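Local atomic coordinates of auracyanin-B-2 (Chloroflexus aurantiacus, PDB entry 1QHQ), a protein that carries electrons as a blue copper protein, probably accepting them in soluble form from the membrane-bound alternative complex III. Residues T18-A23 / D46-N51; V42-F47 / S107-T112. One frame throughout, in Å; residues are numbered along the deposited sequence.

Both interactions belong to one three-stranded sheet of the cupredoxin domain, strand 42-49 running between parallel 17-22 and antiparallel 104-111. Along the chain 18-23 comes first, then the overlapping 42-47 and 46-51, then 107-112. Residues 42-47 of the central strand pair with 107-112 in interaction 2, and those from 46 on pair with 18-23 in interaction 1, so that Asp46 and Phe47 are common to both. The centres lie about 12 Å apart, and the probable bond from Val19 N to Arg44 O (2.9 Å) continues the ladder between them. An early and a late strand are thus joined through a central one that ends near the copper, interaction 1 lying closer to the metal.

Interaction 1. Residues T18-A23 / D46-N51; sequences TVEVRA and DFVNQN
The ring of Phe47 turns an edge to strand 18-22: CD1 lies 3.3 Å from Val21 O, and CE1 meets the carbonyl carbon of Arg22 at the same edge. Phe47 and Val21 lie on the same face of the sheet; CG of Phe47 stands anti to the backbone N (chi1 -178°), and CD1 comes within 3.7 Å of Val21 CG1. The ring also lies by two copper ligands, Met132 and His57. An alanine in place of Phe47 would probably open a gap beside Val21 CG1 and leave these ligands less firmly packed. On the sheet face of Glu20, Arg22 and Val48, Arg22 NE donates to Glu20 OE1 (2.8 Å) in a salt bridge, in the glutamate conformer described. Val48 lies alongside Arg22, its CB against CD, and its CG2 meets the carboxylate of that same Glu20 conformer. Asp46, on this face too, has its partners in Arg44 and Ser107. Asp46 N donates to Val19 O, Val21 N to Asp46 O and Val48 N to Val21 O, while the bond from Ala23 N to Val48 O is weak. Ala23 CB lies 3.5 Å from Asn49 OD1, which accepts from Asn51 ND2. This parallel strand pair, which ends beside the type I copper site, belongs to the cupredoxin beta-sandwich.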
loop_
_atom_site.group_PDB
_atom_site.type_symbol
_atom_site.label_atom_id
_atom_site.label_comp_id
_atom_site.label_asym_id
_atom_site.label_seq_id
_atom_site.Cartn_x
_atom_site.Cartn_y
_atom_site.Cartn_z
ATOM N N THR A 18 10.228 -3.116 10.984
ATOM C CA THR A 18 10.167 -2.992 9.505
ATOM C C THR A 18 9.533 -4.285 8.978
ATOM O O THR A 18 9.586 -5.335 9.621
ATOM C CB THR A 18 11.519 -2.815 8.832
ATOM O OG1 THR A 18 12.294 -4.029 8.989
ATOM C CG2 THR A 18 12.334 -1.689 9.480
ATOM N N VAL A 19 8.866 -4.147 7.840
ATOM C CA VAL A 19 8.240 -5.383 7.274
ATOM C C VAL A 19 8.429 -5.359 5.749
ATOM O O VAL A 19 8.294 -4.292 5.144
ATOM C CB VAL A 19 6.761 -5.454 7.632
ATOM C CG1 VAL A 19 6.019 -4.191 7.199
ATOM C CG2 VAL A 19 6.087 -6.662 6.951
ATOM N N GLU A 20 8.739 -6.500 5.186
ATOM C CA GLU A 20 8.964 -6.598 3.729
ATOM C C GLU A 20 7.685 -7.108 3.041
ATOM O O GLU A 20 7.114 -8.085 3.504
ATOM C CB GLU A 20 10.014 -7.702 3.462
ATOM C CG GLU A 20 11.429 -7.218 3.401
ATOM C CD GLU A 20 12.012 -7.124 2.008
ATOM O OE1 GLU A 20 11.776 -8.006 1.158
ATOM O OE2 GLU A 20 12.758 -6.146 1.764
ATOM N N VAL A 21 7.308 -6.445 1.964
ATOM C CA VAL A 21 6.221 -7.022 1.117
ATOM C C VAL A 21 6.822 -7.206 -0.276
ATOM O O VAL A 21 7.577 -6.338 -0.714
ATOM C CB VAL A 21 5.037 -6.075 1.071
ATOM C CG1 VAL A 21 4.027 -6.467 -0.014
ATOM C CG2 VAL A 21 4.353 -6.028 2.431
ATOM N N ARG A 22 6.436 -8.275 -0.945
ATOM C CA ARG A 22 6.928 -8.506 -2.308
ATOM C C ARG A 22 5.677 -8.685 -3.220
ATOM O O ARG A 22 4.642 -9.128 -2.743
ATOM C CB ARG A 22 7.789 -9.747 -2.466
ATOM C CG ARG A 22 8.884 -9.954 -1.472
ATOM C CD ARG A 22 10.277 -9.650 -1.932
ATOM N NE ARG A 22 11.255 -9.832 -0.838
ATOM C CZ ARG A 22 12.361 -10.555 -0.927
ATOM N NH1 ARG A 22 12.680 -11.184 -2.053
ATOM N NH2 ARG A 22 13.189 -10.667 0.125
ATOM N N ALA A 23 5.950 -8.480 -4.497
ATOM C CA ALA A 23 4.896 -8.772 -5.502
ATOM C C ALA A 23 4.950 -10.240 -5.858
ATOM O O ALA A 23 5.999 -10.897 -5.719
ATOM C CB ALA A 23 5.161 -7.901 -6.729
ATOM N N ASP A 46 8.753 -2.031 3.465
ATOM C CA ASP A 46 9.611 -2.070 2.265
ATOM C C ASP A 46 8.878 -2.926 1.196
ATOM O O ASP A 46 8.755 -4.122 1.414
ATOM C CB ASP A 46 10.957 -2.689 2.597
ATOM C CG ASP A 46 11.716 -1.881 3.679
ATOM O OD1 ASP A 46 11.514 -0.672 3.684
ATOM O OD2 ASP A 46 12.571 -2.500 4.341
ATOM N N PHE A 47 8.476 -2.279 0.110
ATOM C CA PHE A 47 7.808 -3.069 -0.974
ATOM C C PHE A 47 8.805 -3.262 -2.126
ATOM O O PHE A 47 9.350 -2.298 -2.668
ATOM C CB PHE A 47 6.621 -2.238 -1.466
ATOM C CG PHE A 47 5.801 -2.920 -2.550
ATOM C CD1 PHE A 47 5.673 -4.285 -2.528
ATOM C CD2 PHE A 47 5.227 -2.175 -3.543
ATOM C CE1 PHE A 47 4.971 -4.949 -3.553
ATOM C CE2 PHE A 47 4.500 -2.833 -4.540
ATOM C CZ PHE A 47 4.355 -4.190 -4.521
ATOM N N VAL A 48 9.179 -4.520 -2.321
ATOM C CA VAL A 48 10.098 -4.878 -3.411
ATOM C C VAL A 48 9.281 -5.456 -4.584
ATOM O O VAL A 48 8.550 -6.421 -4.415
ATOM C CB VAL A 48 11.068 -5.975 -2.914
ATOM C CG1 VAL A 48 12.101 -6.278 -3.986
ATOM C CG2 VAL A 48 11.765 -5.483 -1.625
ATOM N N ASN A 49 9.241 -4.690 -5.675
ATOM C CA ASN A 49 8.469 -5.115 -6.853
ATOM C C ASN A 49 9.355 -5.873 -7.848
ATOM O O ASN A 49 9.828 -5.224 -8.804
ATOM C CB ASN A 49 7.826 -3.919 -7.541
ATOM C CG ASN A 49 6.920 -4.418 -8.751
ATOM O OD1 ASN A 49 6.678 -5.576 -8.785
ATOM N ND2 ASN A 49 6.566 -3.464 -9.553
ATOM N N GLN A 50 9.608 -7.136 -7.637
ATOM C CA GLN A 50 10.298 -7.960 -8.653
ATOM C C GLN A 50 9.251 -8.933 -9.242
ATOM O O GLN A 50 8.602 -9.667 -8.528
ATOM C CB GLN A 50 11.415 -8.764 -8.010
ATOM C CG GLN A 50 12.637 -7.886 -7.682
ATOM C CD GLN A 50 13.638 -8.645 -6.836
ATOM O OE1 GLN A 50 13.622 -9.879 -6.777
ATOM N NE2 GLN A 50 14.512 -7.900 -6.165
ATOM N N ASN A 51 9.064 -8.799 -10.570
ATOM C CA ASN A 51 8.022 -9.644 -11.194
ATOM C C ASN A 51 8.431 -9.935 -12.646
ATOM O O ASN A 51 9.213 -9.188 -13.211
ATOM C CB ASN A 51 6.661 -9.005 -11.119
ATOM C CG ASN A 51 6.413 -7.807 -11.961
ATOM O OD1 ASN A 51 6.237 -7.895 -13.207
ATOM N ND2 ASN A 51 6.346 -6.611 -11.399
HETATM O O HOH W 1 8.095 -12.066 -7.123
#

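Interaction 2. Residues V42-F47 / S107-T112; sequences VVRLDF and SVTFRT
Strands 42-47 and 107-111 run antiparallel, 4.6 Å apart at their closest, with an angle of 158° between their directions. Val43 and Phe110 form one hydrogen-bonded pair, with Val43 N donating to Phe110 O at 2.8 Å and Phe110 N to Val43 O. Leu45 and Val108 form the next in the same way. The intervening Arg44 and Thr109 are a non-hydrogen-bonded pair, as are Val42 and Arg111 at one end and Asp46 and Ser107 at the other. On the face with Arg44 and Asp46, Ser107 OG donates to Asp46 OD1 in a short 2.5 Å bond, approaching on the anti side and 33° out of the carboxylate plane. Arg44 grips the same carboxylate side-on, NE to OD1 (2.9 Å) and NH2 to OD2, using the syn lone pair of each oxygen. OD1 thus accepts from two donors, and the arginine and serine together restrain the rotation of the carboxylate. This antiparallel ladder completes the three-stranded sheet of the Greek-key cupredoxin sandwich, whose interior face here bears Val43, Leu45, Val108 and Phe110. There the edge of the Phe110 ring meets Leu45 CB through CE1 at 4.2 Å. Back on the arginine face, Arg44 CG, anti to the backbone N (chi1 -170°), lies 3.3 Å from Thr109 OG1, while Thr109 CG2 packs on Val42 CG1 at 3.7 Å. In the Arg111 conformer described, Val42 CG2 sits over one face of the guanidinium, toward its rim and near NH2, which forms a salt bridge with Glu13.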
loop_
_atom_site.group_PDB
_atom_site.type_symbol
_atom_site.label_atom_id
_atom_site.label_comp_id
_atom_site.label_asym_id
_atom_site.label_seq_id
_atom_site.Cartn_x
_atom_site.Cartn_y
_atom_site.Cartn_z
ATOM N N VAL A 42 5.452 2.945 14.929
ATOM C CA VAL A 42 6.081 3.388 13.663
ATOM C C VAL A 42 6.686 2.185 12.961
ATOM O O VAL A 42 7.516 1.452 13.509
ATOM C CB VAL A 42 7.176 4.435 13.882
ATOM C CG1 VAL A 42 7.765 4.923 12.559
ATOM C CG2 VAL A 42 6.578 5.626 14.661
ATOM N N VAL A 43 6.242 2.000 11.709
ATOM C CA VAL A 43 6.736 0.851 10.924
ATOM C C VAL A 43 7.247 1.337 9.583
ATOM O O VAL A 43 6.636 2.236 8.995
ATOM C CB VAL A 43 5.589 -0.168 10.645
ATOM C CG1 VAL A 43 6.031 -1.249 9.704
ATOM C CG2 VAL A 43 5.073 -0.717 11.974
ATOM N N ARG A 44 8.377 0.813 9.136
ATOM C CA ARG A 44 8.783 0.994 7.749
ATOM C C ARG A 44 8.406 -0.248 6.942
ATOM O O ARG A 44 8.846 -1.348 7.208
ATOM C CB ARG A 44 10.277 1.281 7.585
ATOM C CG ARG A 44 10.531 1.713 6.072
ATOM C CD ARG A 44 12.034 1.885 5.878
ATOM N NE ARG A 44 12.738 0.624 5.911
ATOM C CZ ARG A 44 13.757 0.199 6.567
ATOM N NH1 ARG A 44 14.417 1.047 7.419
ATOM N NH2 ARG A 44 14.211 -1.048 6.482
ATOM N N LEU A 45 7.557 0.005 5.905
ATOM C CA LEU A 45 7.180 -1.097 5.025
ATOM C C LEU A 45 8.022 -0.989 3.736
ATOM O O LEU A 45 8.110 0.102 3.161
ATOM C CB LEU A 45 5.693 -0.931 4.651
ATOM C CG LEU A 45 5.082 -2.056 3.802
ATOM C CD1 LEU A 45 3.582 -2.090 3.942
ATOM C CD2 LEU A 45 5.475 -1.880 2.328
ATOM N N ASP A 46 8.753 -2.031 3.465
ATOM C CA ASP A 46 9.611 -2.070 2.265
ATOM C C ASP A 46 8.878 -2.926 1.196
ATOM O O ASP A 46 8.755 -4.122 1.414
ATOM C CB ASP A 46 10.957 -2.689 2.597
ATOM C CG ASP A 46 11.716 -1.881 3.679
ATOM O OD1 ASP A 46 11.514 -0.672 3.684
ATOM O OD2 ASP A 46 12.571 -2.500 4.341
ATOM N N PHE A 47 8.476 -2.279 0.110
ATOM C CA PHE A 47 7.808 -3.069 -0.974
ATOM C C PHE A 47 8.805 -3.262 -2.126
ATOM O O PHE A 47 9.350 -2.298 -2.668
ATOM C CB PHE A 47 6.621 -2.238 -1.466
ATOM C CG PHE A 47 5.801 -2.920 -2.550
ATOM C CD1 PHE A 47 5.673 -4.285 -2.528
ATOM C CD2 PHE A 47 5.227 -2.175 -3.543
ATOM C CE1 PHE A 47 4.971 -4.949 -3.553
ATOM C CE2 PHE A 47 4.500 -2.833 -4.540
ATOM C CZ PHE A 47 4.355 -4.190 -4.521
ATOM N N SER A 107 9.791 2.367 -0.120
ATOM C CA SER A 107 9.253 2.151 1.246
ATOM C C SER A 107 8.234 3.232 1.568
ATOM O O SER A 107 8.203 4.315 0.999
ATOM C CB SER A 107 10.393 2.203 2.271
ATOM O OG SER A 107 11.355 1.182 1.996
ATOM N N VAL A 108 7.526 2.962 2.692
ATOM C CA VAL A 108 6.735 4.020 3.333
ATOM C C VAL A 108 6.841 3.842 4.860
ATOM O O VAL A 108 6.845 2.722 5.315
ATOM C CB VAL A 108 5.304 4.085 2.862
ATOM C CG1 VAL A 108 4.514 2.817 3.109
ATOM C CG2 VAL A 108 4.570 5.305 3.424
ATOM N N THR A 109 7.041 4.959 5.553
ATOM C CA THR A 109 7.206 4.873 7.027
ATOM C C THR A 109 6.017 5.578 7.652
ATOM O O THR A 109 5.727 6.738 7.324
ATOM C CB THR A 109 8.498 5.539 7.474
ATOM O OG1 THR A 109 9.621 4.786 6.926
ATOM C CG2 THR A 109 8.627 5.525 9.017
ATOM N N PHE A 110 5.281 4.839 8.471
ATOM C CA PHE A 110 4.017 5.330 8.972
ATOM C C PHE A 110 3.761 4.844 10.395
ATOM O O PHE A 110 4.255 3.795 10.795
ATOM C CB PHE A 110 2.854 4.973 8.046
ATOM C CG PHE A 110 2.566 3.495 7.952
ATOM C CD1 PHE A 110 3.351 2.666 7.179
ATOM C CD2 PHE A 110 1.507 2.935 8.657
ATOM C CE1 PHE A 110 3.084 1.314 7.110
ATOM C CE2 PHE A 110 1.256 1.581 8.625
ATOM C CZ PHE A 110 2.021 0.762 7.785
ATOM N N ARG A 111 2.837 5.534 11.059
ATOM C CA ARG A 111 2.346 5.057 12.358
ATOM C C ARG A 111 1.095 4.206 12.107
ATOM O O ARG A 111 0.159 4.632 11.449
ATOM C CB ARG A 111 2.022 6.231 13.289
ATOM C CG ARG A 111 1.601 5.744 14.687
ATOM C CD ARG A 111 1.491 6.927 15.647
ATOM N NE ARG A 111 2.766 7.641 15.755
ATOM C CZ ARG A 111 3.732 7.299 16.598
ATOM N NH1 ARG A 111 3.562 6.229 17.377
ATOM N NH2 ARG A 111 4.877 7.952 16.655
ATOM N N THR A 112 1.168 2.962 12.570
ATOM C CA THR A 112 -0.027 2.101 12.367
ATOM C C THR A 112 -1.222 2.702 13.103
ATOM O O THR A 112 -1.062 3.379 14.127
ATOM C CB THR A 112 0.264 0.701 12.896
ATOM O OG1 THR A 112 0.683 0.845 14.273
ATOM C CG2 THR A 112 1.397 0.014 12.129
#